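Local atomic coordinates of fasciclin I (Drosophila melanogaster, PDB entry 1O70), a protein that serves as a neural cell adhesion molecule, and is represented here by its third and fourth FAS1 domains. Residues F194-P199 with R233-S238; Y242-L247 with I299-D304. One frame throughout, in Å; residues are numbered along the deposited sequence.

Contact 1. Residues F194-P199 with R233-S238. With SO4 (sulfate ion), chain F.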
# COMPACT_ATOMS: atom_id res chain seq x y z
N PHE A 194 -1.20 -7.79 12.41
CA PHE A 194 -0.47 -6.56 12.66
C PHE A 194 -0.95 -5.36 11.87
O PHE A 194 -1.37 -5.47 10.72
CB PHE A 194 1.01 -6.73 12.34
CG PHE A 194 1.65 -7.92 12.96
CD1 PHE A 194 1.56 -9.17 12.35
CD2 PHE A 194 2.39 -7.80 14.13
CE1 PHE A 194 2.22 -10.27 12.88
CE2 PHE A 194 3.06 -8.90 14.66
CZ PHE A 194 2.97 -10.14 14.03
N THR A 195 -0.88 -4.21 12.52
CA THR A 195 -1.22 -2.94 11.89
C THR A 195 0.04 -2.12 12.11
O THR A 195 0.24 -1.51 13.16
CB THR A 195 -2.41 -2.28 12.58
OG1 THR A 195 -3.58 -3.10 12.39
CG2 THR A 195 -2.67 -0.92 12.00
N TYR A 196 0.92 -2.13 11.10
CA TYR A 196 2.20 -1.44 11.18
C TYR A 196 2.18 -0.07 10.51
O TYR A 196 1.95 0.04 9.30
CB TYR A 196 3.28 -2.33 10.55
CG TYR A 196 4.72 -2.05 10.96
CD1 TYR A 196 5.78 -2.72 10.35
CD2 TYR A 196 5.03 -1.10 11.94
CE1 TYR A 196 7.10 -2.47 10.69
CE2 TYR A 196 6.35 -0.84 12.30
CZ TYR A 196 7.39 -1.52 11.66
OH TYR A 196 8.70 -1.23 11.98
N PHE A 197 2.41 0.97 11.31
CA PHE A 197 2.47 2.33 10.79
C PHE A 197 3.93 2.51 10.42
O PHE A 197 4.77 2.79 11.27
CB PHE A 197 2.05 3.35 11.85
CG PHE A 197 0.63 3.22 12.28
CD1 PHE A 197 0.29 2.28 13.25
CD2 PHE A 197 -0.37 3.96 11.67
CE1 PHE A 197 -1.04 2.07 13.60
CE2 PHE A 197 -1.71 3.77 12.01
CZ PHE A 197 -2.05 2.82 12.98
N VAL A 198 4.20 2.34 9.13
CA VAL A 198 5.56 2.42 8.60
C VAL A 198 6.01 3.75 8.02
O VAL A 198 5.49 4.22 7.01
CB VAL A 198 5.76 1.39 7.49
CG1 VAL A 198 7.17 1.49 6.96
CG2 VAL A 198 5.48 -0.01 8.01
N PRO A 199 7.01 4.39 8.66
CA PRO A 199 7.48 5.67 8.11
C PRO A 199 8.20 5.37 6.78
O PRO A 199 8.96 4.41 6.68
CB PRO A 199 8.45 6.17 9.18
CG PRO A 199 7.89 5.56 10.46
CD PRO A 199 7.55 4.16 10.01
N ARG A 233 6.43 0.98 18.97
CA ARG A 233 5.45 2.03 19.18
C ARG A 233 4.58 2.15 17.92
O ARG A 233 3.44 2.59 17.99
CB ARG A 233 6.17 3.35 19.44
CG ARG A 233 5.25 4.56 19.54
CD ARG A 233 6.05 5.85 19.60
NE ARG A 233 6.75 6.03 20.88
CZ ARG A 233 7.61 7.01 21.13
NH1 ARG A 233 7.88 7.89 20.18
NH2 ARG A 233 8.21 7.11 22.30
N HIS A 234 5.14 1.74 16.77
CA HIS A 234 4.41 1.82 15.51
C HIS A 234 3.62 0.56 15.18
O HIS A 234 2.81 0.55 14.24
CB HIS A 234 5.37 2.08 14.35
CG HIS A 234 6.10 3.38 14.43
ND1 HIS A 234 7.08 3.62 15.37
CD2 HIS A 234 6.01 4.51 13.69
CE1 HIS A 234 7.56 4.84 15.20
NE2 HIS A 234 6.93 5.40 14.18
N LEU A 235 3.83 -0.50 15.96
CA LEU A 235 3.19 -1.79 15.72
C LEU A 235 2.06 -2.20 16.64
O LEU A 235 2.28 -2.51 17.82
CB LEU A 235 4.26 -2.89 15.72
CG LEU A 235 3.76 -4.29 15.33
CD1 LEU A 235 3.34 -4.27 13.87
CD2 LEU A 235 4.87 -5.31 15.56
N ALA A 236 0.86 -2.24 16.09
CA ALA A 236 -0.34 -2.64 16.82
C ALA A 236 -0.59 -4.13 16.60
O ALA A 236 -0.67 -4.59 15.47
CB ALA A 236 -1.53 -1.83 16.35
N ILE A 237 -0.74 -4.87 17.70
CA ILE A 237 -0.96 -6.31 17.61
C ILE A 237 -2.27 -6.73 18.26
O ILE A 237 -2.45 -6.55 19.47
CB ILE A 237 0.20 -7.07 18.31
CG1 ILE A 237 1.54 -6.57 17.75
CG2 ILE A 237 0.02 -8.57 18.12
CD1 ILE A 237 2.78 -7.11 18.47
N SER A 238 -3.18 -7.27 17.47
CA SER A 238 -4.46 -7.76 18.00
C SER A 238 -5.00 -8.89 17.14
O SER A 238 -4.30 -9.42 16.27
CB SER A 238 -5.49 -6.62 18.12
OG SER A 238 -6.04 -6.23 16.88
S SO4 F . 5.89 5.01 24.24
O1 SO4 F . 5.38 3.88 23.43
O2 SO4 F . 5.23 5.02 25.56
O3 SO4 F . 7.36 4.86 24.43
O4 SO4 F . 5.61 6.29 23.54
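F194-P199 and R233-S238 pair as antiparallel strands at one border of the mixed sheet of the fourth FAS1 domain, strand 235-238 being outermost. The strand axes approach to 4.8 Å. T195 and A236 are the hydrogen-bonded pair: T195 N donates to A236 O (3.0 Å), and A236 N returns a bond to T195 O (3.1 Å). F197 N reaches H234 O in a nearly straight bond (3.0 Å, 179° at the hydrogen), extending the pairing to H234. The same H234 O lies at the edge of the Y196 and F197 rings, close to both ring planes.

The non-hydrogen-bonded pairs F194-I237 and Y196-L235 put their side chains on one face. There the CD1 methyl of L235 sits between neighbours, touching F194 CD2 (3.7 Å) and Y196 CB (3.8 Å), while I237 lies beside F194, both pointing the same way. With CG anti to the backbone N (chi1 -159°), the Y196 ring passes H234 CB, and V161 and L165 of helix 161-167 pack against it. On the opposite face the CB atoms of T195 and A236 meet. R233 NH2 donates to O3 of a sulfate ion, probably from the crystallisation liquor (3.2 Å). The H234 ring is fixed by hydrogen bonds from ND1 to I230 O and between NE2 and L307 N, and P199 CG rests 3.8 Å from H234 NE2.

Contact 2. Residues Y242-L247 with I299-D304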
# COMPACT_ATOMS: atom_id res chain seq x y z
N TYR A 242 -6.68 -3.00 11.55
CA TYR A 242 -7.43 -1.77 11.45
C TYR A 242 -7.20 -1.05 10.14
O TYR A 242 -6.06 -0.74 9.79
CB TYR A 242 -7.07 -0.87 12.63
CG TYR A 242 -7.34 -1.53 13.97
CD1 TYR A 242 -6.47 -2.50 14.48
CD2 TYR A 242 -8.49 -1.22 14.70
CE1 TYR A 242 -6.75 -3.13 15.69
CE2 TYR A 242 -8.77 -1.85 15.90
CZ TYR A 242 -7.90 -2.81 16.39
OH TYR A 242 -8.18 -3.43 17.59
N THR A 243 -8.27 -0.79 9.40
CA THR A 243 -8.12 -0.06 8.16
C THR A 243 -8.16 1.40 8.57
O THR A 243 -8.66 1.74 9.65
CB THR A 243 -9.25 -0.32 7.14
OG1 THR A 243 -10.49 0.18 7.65
CG2 THR A 243 -9.37 -1.80 6.85
N MET A 244 -7.61 2.26 7.73
CA MET A 244 -7.59 3.66 8.05
C MET A 244 -9.03 4.13 8.27
O MET A 244 -9.29 5.00 9.09
CB MET A 244 -6.89 4.43 6.92
CG MET A 244 -6.23 5.72 7.34
SD MET A 244 -5.17 5.62 8.78
CE MET A 244 -3.65 5.11 8.12
N LYS A 245 -9.97 3.51 7.56
CA LYS A 245 -11.39 3.85 7.69
C LYS A 245 -11.92 3.41 9.05
O LYS A 245 -12.91 3.96 9.54
CB LYS A 245 -12.20 3.20 6.58
CG LYS A 245 -13.45 3.96 6.19
CD LYS A 245 -14.11 3.32 4.99
CE LYS A 245 -15.37 4.08 4.57
NZ LYS A 245 -16.13 3.37 3.50
N ASP A 246 -11.28 2.42 9.66
CA ASP A 246 -11.70 1.95 10.97
C ASP A 246 -11.25 2.97 12.01
O ASP A 246 -12.04 3.39 12.85
CB ASP A 246 -11.09 0.59 11.34
CG ASP A 246 -11.62 -0.55 10.49
OD1 ASP A 246 -12.75 -0.45 9.96
OD2 ASP A 246 -10.91 -1.57 10.37
N LEU A 247 -9.99 3.37 11.93
CA LEU A 247 -9.44 4.33 12.87
C LEU A 247 -10.25 5.62 12.87
O LEU A 247 -10.44 6.24 13.91
CB LEU A 247 -7.98 4.62 12.52
CG LEU A 247 -7.11 3.36 12.36
CD1 LEU A 247 -5.71 3.76 11.95
CD2 LEU A 247 -7.10 2.57 13.66
N ILE A 299 -2.12 -5.23 8.09
CA ILE A 299 -2.19 -4.09 7.20
C ILE A 299 -1.08 -3.12 7.56
O ILE A 299 -0.70 -2.99 8.72
CB ILE A 299 -3.56 -3.38 7.34
CG1 ILE A 299 -3.74 -2.34 6.23
CG2 ILE A 299 -3.63 -2.67 8.68
CD1 ILE A 299 -5.11 -1.73 6.22
N ILE A 300 -0.56 -2.44 6.55
CA ILE A 300 0.50 -1.45 6.74
C ILE A 300 0.02 -0.07 6.31
O ILE A 300 -0.62 0.07 5.28
CB ILE A 300 1.72 -1.80 5.90
CG1 ILE A 300 2.50 -2.95 6.55
CG2 ILE A 300 2.59 -0.55 5.70
CD1 ILE A 300 3.72 -3.36 5.74
N HIS A 301 0.34 0.96 7.09
CA HIS A 301 -0.03 2.33 6.71
C HIS A 301 1.26 3.14 6.60
O HIS A 301 1.94 3.40 7.60
CB HIS A 301 -0.93 2.96 7.77
CG HIS A 301 -2.18 2.19 8.05
ND1 HIS A 301 -3.22 2.11 7.15
CD2 HIS A 301 -2.56 1.47 9.13
CE1 HIS A 301 -4.19 1.38 7.66
NE2 HIS A 301 -3.82 0.97 8.87
N VAL A 302 1.61 3.55 5.39
CA VAL A 302 2.84 4.31 5.21
C VAL A 302 2.65 5.75 5.64
O VAL A 302 1.82 6.48 5.08
CB VAL A 302 3.34 4.26 3.76
CG1 VAL A 302 4.63 5.05 3.65
CG2 VAL A 302 3.56 2.82 3.34
N ILE A 303 3.43 6.18 6.62
CA ILE A 303 3.30 7.54 7.11
C ILE A 303 4.44 8.46 6.67
O ILE A 303 5.49 7.99 6.25
CB ILE A 303 3.12 7.54 8.62
CG1 ILE A 303 4.34 6.98 9.33
CG2 ILE A 303 1.89 6.67 8.96
CD1 ILE A 303 4.20 6.96 10.84
N ASP A 304 4.20 9.77 6.75
CA ASP A 304 5.17 10.78 6.32
C ASP A 304 6.33 11.01 7.26
O ASP A 304 7.41 11.44 6.84
CB ASP A 304 4.47 12.12 6.11
CG ASP A 304 3.88 12.27 4.72
OD1 ASP A 304 2.94 13.09 4.58
OD2 ASP A 304 4.35 11.61 3.76
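H301 reaches from strand 298-303 to the loop that leads into helix 244-253, where its NE2 donates to Y242 O (3.0 Å, 148° at the hydrogen). The acceptor lies in the plane of the imidazole, so the ring meets this backbone carbonyl edge on. M244 comes over one face of the same ring: CG is anti to the backbone N (chi1 -153°), and bends at the next two torsions carry CE above the ring, off centre toward ND1 and CG. M244 SD stands 4.5 Å from the ring centroid and close to the ring normal, a Met-aromatic contact. I299 fills the space beside the bond, its CG2 against Y242 O (3.3 Å) and its CD1 against T243 CA (4.0 Å). The far nitrogen of the imidazole, ND1, is hydrogen-bonded to D292 N, which fixes the rotation of the ring. An alanine at H301 would probably leave Y242 O and D292 N without their ring partners and open a gap under the M244 methyl.

Packing is looser on the outer side of the helix start, at T243 and beyond. T243 meets I299 CD1 loosely, through CA and CG2, and K245 is turned to solvent. T243 and D246, both partly exposed, form a capping box: T243 N donates to D246 OD2 (2.9 Å), and D246 N gives a weak bond back to T243 OG1 (3.1 Å).

Around the contact, D292 of strand 284-295 also accepts from M244 N, V288 of that strand touches M244, and L247 packs on F197 of strand 193-199 and on strand 257-260. The helix start is thus seated over the sheet, with the F197 ring meeting H301.

Both contacts belong to the fourth FAS1 domain, and their centres lie 9 Å apart. They come in series along the chain: contact 1 is complete at strand 235-238, helix 244-253 follows, and contact 2 closes only when the chain returns as strand 298-303. That last strand runs parallel to 193-199 in the same sheet, with probable hydrogen bonds F194 O to I299 N (2.7 Å) and V198 O to I303 N (2.9 Å). T195 OG1, bonded to Y242 N, ties the two contacts directly. Contact 1 thus extends the sheet to its border strand, whereas contact 2 fastens the start of a mid-domain helix to the last strand.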